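Putative aldehyde dehydrogenase (Burkholderia cenocepacia, PDB 4YWE) probably oxidises aldehydes with NAD or NADP as electron acceptor, as members of the aldehyde dehydrogenase family do, and binds calcium. Local coordinates at residues 29-34 with 39-44; 89-94 with 190-195; 183-188 with 331-336; 12-17 with 48-53. All blocks are in the same frame, centred on the assembly; numbering follows the deposited sequence.

In the fold
Along the chain, the first segments come in the order contact 4, 1, 2, 3, contact 1 lying within the span of contact 4. Contacts 1 and 3 are the closest pair, centres about 10 Å apart; they share one calcium ion and two waters, so hairpin 28-33/38-44 and the loop before helix 188-200 meet at the metal. Contact 2 continues along that helix, its centre about 17 Å from that of contact 3. Contact 4 lies about 18 Å, centre to centre, from contact 1, and its helix 48-63 follows strand 38-44. The N-terminal hairpins and helices thus gather around helix 188-200, which links strands 177-182 and 207-209 of one mixed sheet; contact 3 adds helix 334-349.

Contact 1. Residues 29-34 with 39-44; sequences IPVVDP and PFATIA. With CA (calcium ion), chain K.
Val31 spreads its side chain over three residues of strand 39-44. Its CG1 slants past the far end of the Phe40 ring, 3.6 Å from Phe40 CZ, whereas CG2 meets Ile43 CG2 at 3.6 Å, the two side chains crossing at about a right angle. Between them, Val31 CB faces Ala41 CB at 3.7 Å. Phe40 holds its CG between the backbone N and the carbonyl carbon (chi1 65°), which brings the ring edge up to the opposite strand; there Asp33 N lies in the ring plane, 3.3 Å from Phe40 CE1. This is an antiparallel hairpin with a classic beta bulge, in which Phe40 and Ala41 both stand opposite Val31. The evidence is a pair of bonds: Phe40 N gives to Val31 O at 2.9 Å, and Val31 N to Ala41 O at 2.6 Å, with the donor 43° out of the carbonyl plane. Beyond the bulge the register moves by one residue, and Val32 pairs with Pro39. Leu188 of helix 188-200 packs on Val31, Phe40, Ala41 and Ile43. Val32 O binds the calcium at 2.5 Å, with Asp99 and Asp185, while Val32 N donates to a water ligand of the metal.

Contact 2. Residues 89-94 with 190-195; sequences IEELAA and VLRVAE
Arg192 and Glu91 bridge two helices that run nearly antiparallel, the axes of these short segments 10.4 Å apart at closest approach and 152° apart in direction. Helix 188-200, which carries Arg192, is the crossover helix of a beta-alpha-beta unit between the parallel, neighbouring strands 177-182 and 207-209, and helix 89-100 lies against it. In the first shell a single oxygen does most of the work: Arg192 NE donates to Glu91 OE2 at 2.6 Å, and Arg192 NH2 adds a weak bond to the same Glu91 OE2 at 3.3 Å. The match is not the flat, two-oxygen kind. The carboxylate and guanidinium planes stand 58° apart, and NE reaches OE2 from above the carboxylate plane. Glu91 arrives as an extended chain, while Arg192 bends at its second torsion (chi2 59°), so that its NE edge is turned to the acid.

Beneath the ion pair an apolar layer joins the helices. Leu92 CD2 rests on the aliphatic part of Arg192, 3.7 Å from Arg192 CG, with the two side chains crossing at about a right angle, and it also approaches Val193 CG2 at 4.1 Å. Further out, Met161 of helix 160-174 touches Leu92, and Phe164 of that helix and Leu114 of helix 104-124 touch Val193. Glu195, one turn on from Arg192, extends the charge network; its OE1 lies 3.2 Å from Arg192 NH1 but well out of the guanidinium plane, with no N-H pointing at it.

Contact 3. Residues 183-188 with 331-336; sequences AEDACL and LINAKQ. With CA (calcium ion), chain K.
The calcium site joins these segments: Asp185 is a direct ligand, and Ile332 is reached through a bound water. Asp185 O binds the calcium at 2.6 Å; its carboxylate does not reach the metal. On the side of segment 331-336 the link is indirect, since a water bound to the calcium at 2.4 Å donates to Ile332 O at 2.9 Å. Val32 O, two oxygens of Asp99 and a second water complete six ligand atoms, and the other carboxylate oxygen of Asp99 accepts from the backbone N of Cys187 and Leu188 at the start of helix 188-200.

The direct side-chain contact is lighter. Asn333 ND2 reaches Asp185 OD1 at 3.3 Å, a weak bond, with the carboxylate and amide planes turned 73° from each other. Alongside, Ile332 CG1 lies 3.8 Å from Asp185 CB, and Ile332 CD1 comes within 4.4 Å of Ala186 CB.

What fixes the amide is its other end. With CG between the backbone N and the carbonyl carbon (chi1 54°), Asn333 OD1 turns back to accept from Gln336 N at 2.8 Å, the donor lying close to the carbonyl axis at 167°. That leaves ND2 directed at Asp185. Asn333 thus serves as the N-cap of helix 334-349, beside a cation site whose protein ligands are three backbone oxygens and one carboxylate oxygen, consistent with the intrasubunit metal site known in many aldehyde dehydrogenases.

Contact 4. Residues 12-17 with 48-53; sequences AKHFIA and APDIER. With EDO (1,2-ethanediol), chain I.
His14 and Asp50 meet at about a right angle, with the imidazole and carboxylate planes 51° apart. From CB, pointing to the helix, the His14 side chain places CG anti to the carbonyl carbon (chi1 -59°) and the ring extends to the first turn of helix 48-63. Ring atom His14 CD2 lies 3.6 Å from Asp50 CG, and CE1, on the other side of NE2, rests against Ala44 CB. At the tip, His14 NE2 donates to Asp50 OD2 at 3.1 Å, a weak and bent bond, while ND1 takes a weak bond from Thr211 N. Both ring nitrogens thus have a partner, though each bond is weak.

The carboxylate is held more firmly by backbone donors: OD1 accepts from Ala24 N, and OD2 also accepts from Thr47 N, just before the helix. Two residues along the strand, Ile16 lays its methyl groups against the helix backbone. Ile16 CG2 lies 3.5 Å from Arg53 O, and its CD1 meets Asp50 O at 3.6 Å and Arg53 CB at 4.1 Å.

The axes of the short segments, strand 14-16 and helix 48-53, lie 9.5 Å apart at an angle of 31°. Strand 14-16 pairs with strand 19-21, its Phe15 bonds through the backbone to Ile209 of strand 207-209, and the Phe15 ring touches Ala194 of helix 188-200.

Contact 1. Residues 29-34 with 39-44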
# COMPACT_ATOMS: atom_id res chain seq x y z
N ILE A 29 20.39 -13.96 40.44
CA ILE A 29 18.99 -14.24 40.74
C ILE A 29 18.71 -15.71 40.48
O ILE A 29 19.07 -16.24 39.43
CB ILE A 29 18.05 -13.35 39.90
CG1 ILE A 29 18.37 -11.87 40.12
CG2 ILE A 29 16.59 -13.65 40.22
CD1 ILE A 29 17.60 -10.94 39.20
N PRO A 30 18.08 -16.40 41.45
CA PRO A 30 17.77 -17.83 41.31
C PRO A 30 16.75 -18.13 40.20
O PRO A 30 15.76 -17.41 40.06
CB PRO A 30 17.19 -18.20 42.68
CG PRO A 30 17.69 -17.14 43.61
CD PRO A 30 17.74 -15.89 42.79
N VAL A 31 17.01 -19.18 39.43
CA VAL A 31 16.07 -19.65 38.42
C VAL A 31 15.33 -20.87 38.96
O VAL A 31 15.95 -21.86 39.35
CB VAL A 31 16.79 -19.99 37.10
CG1 VAL A 31 15.79 -20.49 36.07
CG2 VAL A 31 17.54 -18.78 36.58
N VAL A 32 14.00 -20.79 38.99
CA VAL A 32 13.20 -21.80 39.66
C VAL A 32 12.33 -22.60 38.69
O VAL A 32 11.62 -22.02 37.87
CB VAL A 32 12.33 -21.16 40.76
CG1 VAL A 32 11.39 -22.19 41.37
CG2 VAL A 32 13.21 -20.52 41.83
N ASP A 33 12.38 -23.92 38.80
CA ASP A 33 11.48 -24.80 38.06
C ASP A 33 10.15 -24.87 38.80
O ASP A 33 10.08 -25.45 39.88
CB ASP A 33 12.10 -26.20 37.91
CG ASP A 33 11.27 -27.11 37.00
OD1 ASP A 33 10.13 -26.76 36.65
OD2 ASP A 33 11.78 -28.20 36.65
N PRO A 34 9.10 -24.29 38.22
CA PRO A 34 7.79 -24.21 38.88
C PRO A 34 7.09 -25.56 39.01
O PRO A 34 6.07 -25.66 39.69
CB PRO A 34 7.00 -23.27 37.98
CG PRO A 34 7.61 -23.43 36.64
CD PRO A 34 9.08 -23.67 36.88
N PRO A 39 15.11 -24.29 42.81
CA PRO A 39 16.14 -23.60 42.02
C PRO A 39 17.06 -24.59 41.30
O PRO A 39 17.49 -25.56 41.91
CB PRO A 39 16.92 -22.80 43.07
CG PRO A 39 16.01 -22.72 44.26
CD PRO A 39 15.24 -24.00 44.25
N PHE A 40 17.35 -24.33 40.03
CA PHE A 40 18.22 -25.21 39.26
C PHE A 40 19.25 -24.42 38.46
O PHE A 40 20.15 -25.00 37.84
CB PHE A 40 17.40 -26.10 38.32
CG PHE A 40 16.66 -25.34 37.25
CD1 PHE A 40 15.41 -24.80 37.50
CD2 PHE A 40 17.21 -25.19 35.99
CE1 PHE A 40 14.73 -24.10 36.52
CE2 PHE A 40 16.53 -24.50 35.00
CZ PHE A 40 15.29 -23.96 35.26
N ALA A 41 19.12 -23.09 38.47
CA ALA A 41 20.04 -22.23 37.74
C ALA A 41 20.04 -20.82 38.32
O ALA A 41 19.27 -20.51 39.23
CB ALA A 41 19.68 -22.20 36.27
N THR A 42 20.92 -19.97 37.80
CA THR A 42 20.99 -18.57 38.22
C THR A 42 21.16 -17.65 37.01
O THR A 42 21.77 -18.03 36.01
CB THR A 42 22.16 -18.33 39.19
OG1 THR A 42 23.39 -18.73 38.58
CG2 THR A 42 21.96 -19.10 40.49
N ILE A 43 20.63 -16.44 37.12
CA ILE A 43 20.83 -15.42 36.10
C ILE A 43 21.51 -14.21 36.73
O ILE A 43 21.45 -14.01 37.94
CB ILE A 43 19.51 -15.02 35.43
CG1 ILE A 43 18.47 -14.62 36.48
CG2 ILE A 43 18.99 -16.15 34.55
CD1 ILE A 43 17.13 -14.22 35.90
N ALA A 44 22.15 -13.40 35.89
CA ALA A 44 22.79 -12.17 36.35
C ALA A 44 21.76 -11.16 36.82
O ALA A 44 20.78 -10.89 36.12
CB ALA A 44 23.66 -11.58 35.25
CA CA K . 11.46 -20.20 36.20
O HOH W 1 12.50 -18.57 37.86
O HOH W 2 9.41 -20.07 37.50

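Contact 2. Residues 89-94 with 190-195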
# COMPACT_ATOMS: atom_id res chain seq x y z
N ILE A 89 14.76 -26.81 18.13
CA ILE A 89 13.43 -26.83 18.73
C ILE A 89 13.39 -27.67 20.00
O ILE A 89 12.90 -27.21 21.03
CB ILE A 89 12.37 -27.32 17.72
CG1 ILE A 89 12.05 -26.21 16.71
CG2 ILE A 89 11.10 -27.74 18.44
CD1 ILE A 89 10.96 -26.59 15.72
N GLU A 90 13.90 -28.89 19.93
CA GLU A 90 13.89 -29.80 21.07
C GLU A 90 14.66 -29.22 22.25
O GLU A 90 14.23 -29.31 23.40
CB GLU A 90 14.46 -31.16 20.68
CG GLU A 90 13.62 -31.92 19.66
CD GLU A 90 12.20 -32.17 20.14
OE1 GLU A 90 11.26 -31.94 19.36
OE2 GLU A 90 12.03 -32.59 21.31
N GLU A 91 15.82 -28.63 21.95
CA GLU A 91 16.67 -28.02 22.97
C GLU A 91 15.99 -26.82 23.62
O GLU A 91 15.98 -26.68 24.85
CB GLU A 91 18.01 -27.61 22.36
CG GLU A 91 18.90 -26.79 23.27
CD GLU A 91 20.19 -26.36 22.58
OE1 GLU A 91 20.42 -26.80 21.43
OE2 GLU A 91 20.96 -25.59 23.18
N LEU A 92 15.42 -25.94 22.80
CA LEU A 92 14.76 -24.74 23.30
C LEU A 92 13.48 -25.07 24.05
O LEU A 92 13.13 -24.40 25.02
CB LEU A 92 14.47 -23.77 22.15
CG LEU A 92 15.68 -23.10 21.50
CD1 LEU A 92 15.26 -22.32 20.26
CD2 LEU A 92 16.38 -22.19 22.49
N ALA A 93 12.78 -26.10 23.59
CA ALA A 93 11.53 -26.52 24.23
C ALA A 93 11.79 -27.07 25.63
O ALA A 93 11.01 -26.83 26.55
CB ALA A 93 10.82 -27.56 23.38
N ALA A 94 12.89 -27.80 25.79
CA ALA A 94 13.26 -28.36 27.08
C ALA A 94 13.58 -27.25 28.08
O ALA A 94 13.19 -27.33 29.25
CB ALA A 94 14.44 -29.31 26.93
N VAL A 190 15.59 -17.33 26.05
CA VAL A 190 16.00 -16.15 25.31
C VAL A 190 17.52 -16.05 25.20
O VAL A 190 18.05 -15.69 24.16
CB VAL A 190 15.41 -14.87 25.95
CG1 VAL A 190 16.10 -13.63 25.41
CG2 VAL A 190 13.91 -14.80 25.71
N LEU A 191 18.20 -16.38 26.29
CA LEU A 191 19.66 -16.36 26.32
C LEU A 191 20.26 -17.32 25.29
O LEU A 191 21.27 -17.01 24.65
CB LEU A 191 20.17 -16.72 27.72
CG LEU A 191 19.73 -15.80 28.86
CD1 LEU A 191 20.15 -16.38 30.20
CD2 LEU A 191 20.30 -14.41 28.67
N ARG A 192 19.63 -18.48 25.12
CA ARG A 192 20.10 -19.48 24.17
C ARG A 192 19.83 -19.02 22.74
O ARG A 192 20.60 -19.33 21.82
CB ARG A 192 19.43 -20.83 24.43
CG ARG A 192 19.94 -21.96 23.55
CD ARG A 192 21.44 -22.16 23.73
NE ARG A 192 21.94 -23.24 22.88
CZ ARG A 192 22.50 -23.05 21.69
NH1 ARG A 192 22.63 -21.83 21.20
NH2 ARG A 192 22.94 -24.09 20.99
N VAL A 193 18.74 -18.29 22.55
CA VAL A 193 18.38 -17.77 21.23
C VAL A 193 19.42 -16.76 20.76
O VAL A 193 19.74 -16.70 19.58
CB VAL A 193 16.97 -17.15 21.26
CG1 VAL A 193 16.65 -16.48 19.93
CG2 VAL A 193 15.93 -18.21 21.58
N ALA A 194 19.94 -15.98 21.70
CA ALA A 194 20.96 -14.98 21.40
C ALA A 194 22.21 -15.63 20.83
O ALA A 194 22.86 -15.08 19.94
CB ALA A 194 21.30 -14.18 22.65
N GLU A 195 22.56 -16.81 21.34
CA GLU A 195 23.70 -17.56 20.83
C GLU A 195 23.46 -18.00 19.40
O GLU A 195 24.36 -17.94 18.56
CB GLU A 195 23.99 -18.78 21.71
CG GLU A 195 24.67 -18.46 23.02
CD GLU A 195 25.15 -19.71 23.75
OE1 GLU A 195 24.88 -20.82 23.25
OE2 GLU A 195 25.79 -19.57 24.81

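Contact 3. Residues 183-188 with 331-336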
# COMPACT_ATOMS: atom_id res chain seq x y z
N ALA A 183 12.14 -11.44 31.40
CA ALA A 183 11.55 -11.59 32.73
C ALA A 183 12.42 -12.42 33.67
O ALA A 183 13.01 -13.42 33.26
CB ALA A 183 10.17 -12.22 32.61
N GLU A 184 12.47 -12.01 34.93
CA GLU A 184 13.28 -12.68 35.93
C GLU A 184 12.71 -14.05 36.30
O GLU A 184 13.42 -14.91 36.83
CB GLU A 184 13.40 -11.82 37.19
CG GLU A 184 12.07 -11.38 37.79
CD GLU A 184 11.57 -10.06 37.21
OE1 GLU A 184 11.64 -9.88 35.98
OE2 GLU A 184 11.11 -9.20 38.00
N ASP A 185 11.43 -14.26 36.02
CA ASP A 185 10.78 -15.52 36.35
C ASP A 185 11.00 -16.59 35.28
O ASP A 185 10.87 -17.78 35.55
CB ASP A 185 9.28 -15.30 36.59
CG ASP A 185 8.99 -14.64 37.92
OD1 ASP A 185 9.42 -15.20 38.96
OD2 ASP A 185 8.35 -13.57 37.94
N ALA A 186 11.33 -16.15 34.07
CA ALA A 186 11.64 -17.07 32.97
C ALA A 186 12.32 -16.33 31.81
O ALA A 186 11.70 -15.49 31.16
CB ALA A 186 10.38 -17.77 32.48
N CYS A 187 13.58 -16.65 31.55
CA CYS A 187 14.32 -15.99 30.48
C CYS A 187 15.49 -16.81 29.95
O CYS A 187 16.28 -16.32 29.14
CB CYS A 187 14.83 -14.63 30.96
SG CYS A 187 16.00 -14.69 32.34
N LEU A 188 15.61 -18.06 30.39
CA LEU A 188 16.74 -18.89 30.00
C LEU A 188 16.70 -19.25 28.51
O LEU A 188 17.75 -19.42 27.88
CB LEU A 188 16.79 -20.17 30.84
CG LEU A 188 17.33 -20.01 32.26
CD1 LEU A 188 17.53 -21.37 32.91
CD2 LEU A 188 18.63 -19.22 32.25
N LEU A 331 1.64 -23.08 37.66
CA LEU A 331 1.75 -21.65 37.39
C LEU A 331 3.19 -21.21 37.62
O LEU A 331 3.99 -21.97 38.16
CB LEU A 331 0.78 -20.86 38.27
CG LEU A 331 -0.70 -21.24 38.09
CD1 LEU A 331 -1.60 -20.31 38.88
CD2 LEU A 331 -1.08 -21.24 36.61
N ILE A 332 3.51 -19.98 37.23
CA ILE A 332 4.90 -19.54 37.16
C ILE A 332 5.55 -19.43 38.55
O ILE A 332 6.75 -19.68 38.69
CB ILE A 332 5.01 -18.21 36.38
CG1 ILE A 332 6.48 -17.88 36.08
CG2 ILE A 332 4.34 -17.07 37.13
CD1 ILE A 332 7.16 -18.92 35.22
N ASN A 333 4.78 -19.06 39.57
CA ASN A 333 5.31 -18.97 40.93
C ASN A 333 4.21 -18.93 41.99
O ASN A 333 3.03 -19.06 41.67
CB ASN A 333 6.22 -17.74 41.07
CG ASN A 333 5.54 -16.44 40.64
OD1 ASN A 333 4.33 -16.27 40.82
ND2 ASN A 333 6.32 -15.53 40.08
N ALA A 334 4.62 -18.75 43.24
CA ALA A 334 3.69 -18.74 44.36
C ALA A 334 2.84 -17.47 44.39
O ALA A 334 1.68 -17.51 44.80
CB ALA A 334 4.45 -18.90 45.67
N LYS A 335 3.43 -16.36 43.97
CA LYS A 335 2.73 -15.08 43.97
C LYS A 335 1.54 -15.10 43.01
O LYS A 335 0.49 -14.54 43.30
CB LYS A 335 3.69 -13.95 43.59
N GLN A 336 1.73 -15.74 41.86
CA GLN A 336 0.66 -15.85 40.87
C GLN A 336 -0.36 -16.91 41.27
O GLN A 336 -1.55 -16.78 40.98
CB GLN A 336 1.24 -16.16 39.49
CG GLN A 336 2.01 -15.01 38.87
CD GLN A 336 1.12 -13.81 38.58
OE1 GLN A 336 1.40 -12.70 39.03
NE2 GLN A 336 0.06 -14.03 37.82
CA CA K . 11.46 -20.20 36.20
O HOH W 2 9.41 -20.07 37.50
O HOH W 1 12.50 -18.57 37.86

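Contact 4. Residues 12-17 with 48-53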
# COMPACT_ATOMS: atom_id res chain seq x y z
N ALA A 12 25.15 -17.42 34.26
CA ALA A 12 24.63 -16.28 35.01
C ALA A 12 25.31 -14.99 34.56
O ALA A 12 25.86 -14.24 35.37
CB ALA A 12 24.83 -16.48 36.50
N LYS A 13 25.27 -14.73 33.25
CA LYS A 13 25.89 -13.54 32.69
C LYS A 13 24.96 -12.84 31.70
O LYS A 13 24.01 -13.44 31.19
CB LYS A 13 27.21 -13.89 31.99
CG LYS A 13 28.23 -14.58 32.88
CD LYS A 13 29.47 -14.97 32.09
CE LYS A 13 30.41 -15.83 32.92
NZ LYS A 13 31.64 -16.20 32.17
N HIS A 14 25.23 -11.56 31.44
CA HIS A 14 24.51 -10.82 30.41
C HIS A 14 25.11 -11.13 29.05
O HIS A 14 26.19 -11.71 28.96
CB HIS A 14 24.57 -9.31 30.68
CG HIS A 14 23.99 -8.91 31.99
ND1 HIS A 14 22.69 -9.19 32.35
CD2 HIS A 14 24.52 -8.22 33.03
CE1 HIS A 14 22.45 -8.71 33.56
NE2 HIS A 14 23.54 -8.11 33.99
N PHE A 15 24.42 -10.75 27.99
CA PHE A 15 24.96 -10.88 26.64
C PHE A 15 25.10 -9.50 26.02
O PHE A 15 24.17 -8.99 25.39
CB PHE A 15 24.07 -11.78 25.78
CG PHE A 15 24.67 -12.12 24.45
CD1 PHE A 15 25.70 -13.04 24.36
CD2 PHE A 15 24.20 -11.53 23.29
CE1 PHE A 15 26.26 -13.36 23.14
CE2 PHE A 15 24.75 -11.85 22.06
CZ PHE A 15 25.79 -12.76 21.98
N ILE A 16 26.27 -8.90 26.20
CA ILE A 16 26.52 -7.54 25.73
C ILE A 16 27.66 -7.52 24.72
O ILE A 16 28.71 -8.12 24.95
CB ILE A 16 26.83 -6.60 26.92
CG1 ILE A 16 25.73 -6.71 27.98
CG2 ILE A 16 26.99 -5.17 26.44
CD1 ILE A 16 26.00 -5.89 29.22
N ALA A 17 27.44 -6.84 23.60
CA ALA A 17 28.44 -6.69 22.54
C ALA A 17 28.95 -8.03 22.03
O ALA A 17 30.14 -8.18 21.73
CB ALA A 17 29.60 -5.83 23.04
N ALA A 48 21.69 -0.77 36.51
CA ALA A 48 21.84 0.36 35.60
C ALA A 48 23.16 0.36 34.79
O ALA A 48 23.13 0.67 33.60
CB ALA A 48 21.71 1.68 36.37
N PRO A 49 24.30 0.04 35.43
CA PRO A 49 25.52 0.00 34.61
C PRO A 49 25.47 -1.03 33.48
O PRO A 49 26.02 -0.79 32.41
CB PRO A 49 26.61 -0.35 35.62
CG PRO A 49 26.09 0.13 36.92
CD PRO A 49 24.62 -0.11 36.86
N ASP A 50 24.82 -2.16 33.74
CA ASP A 50 24.69 -3.21 32.74
C ASP A 50 23.85 -2.74 31.56
O ASP A 50 24.15 -3.03 30.40
CB ASP A 50 24.07 -4.47 33.35
CG ASP A 50 24.86 -4.98 34.54
OD1 ASP A 50 26.10 -4.91 34.50
OD2 ASP A 50 24.23 -5.45 35.51
N ILE A 51 22.78 -1.99 31.86
CA ILE A 51 21.93 -1.42 30.82
C ILE A 51 22.71 -0.40 30.01
O ILE A 51 22.57 -0.34 28.78
CB ILE A 51 20.66 -0.79 31.44
CG1 ILE A 51 19.75 -1.88 32.01
CG2 ILE A 51 19.90 0.02 30.40
CD1 ILE A 51 19.21 -2.84 30.98
N GLU A 52 23.54 0.38 30.69
CA GLU A 52 24.37 1.39 30.03
C GLU A 52 25.27 0.77 28.97
O GLU A 52 25.40 1.29 27.86
CB GLU A 52 25.22 2.14 31.06
CG GLU A 52 26.19 3.14 30.46
CD GLU A 52 25.49 4.32 29.80
OE1 GLU A 52 24.41 4.72 30.29
OE2 GLU A 52 26.02 4.84 28.80
N ARG A 53 25.90 -0.35 29.31
CA ARG A 53 26.79 -1.05 28.39
C ARG A 53 26.01 -1.68 27.23
O ARG A 53 26.50 -1.72 26.10
CB ARG A 53 27.58 -2.13 29.13
CG ARG A 53 28.41 -1.60 30.29
CD ARG A 53 29.19 -2.71 30.98
NE ARG A 53 29.75 -2.26 32.25
CZ ARG A 53 30.44 -3.05 33.08
NH1 ARG A 53 30.64 -4.32 32.77
NH2 ARG A 53 30.91 -2.55 34.21
C1 EDO I . 18.51 0.74 38.39
O1 EDO I . 17.13 0.59 38.05
C2 EDO I . 19.02 -0.54 39.04
O2 EDO I . 20.40 -0.38 39.40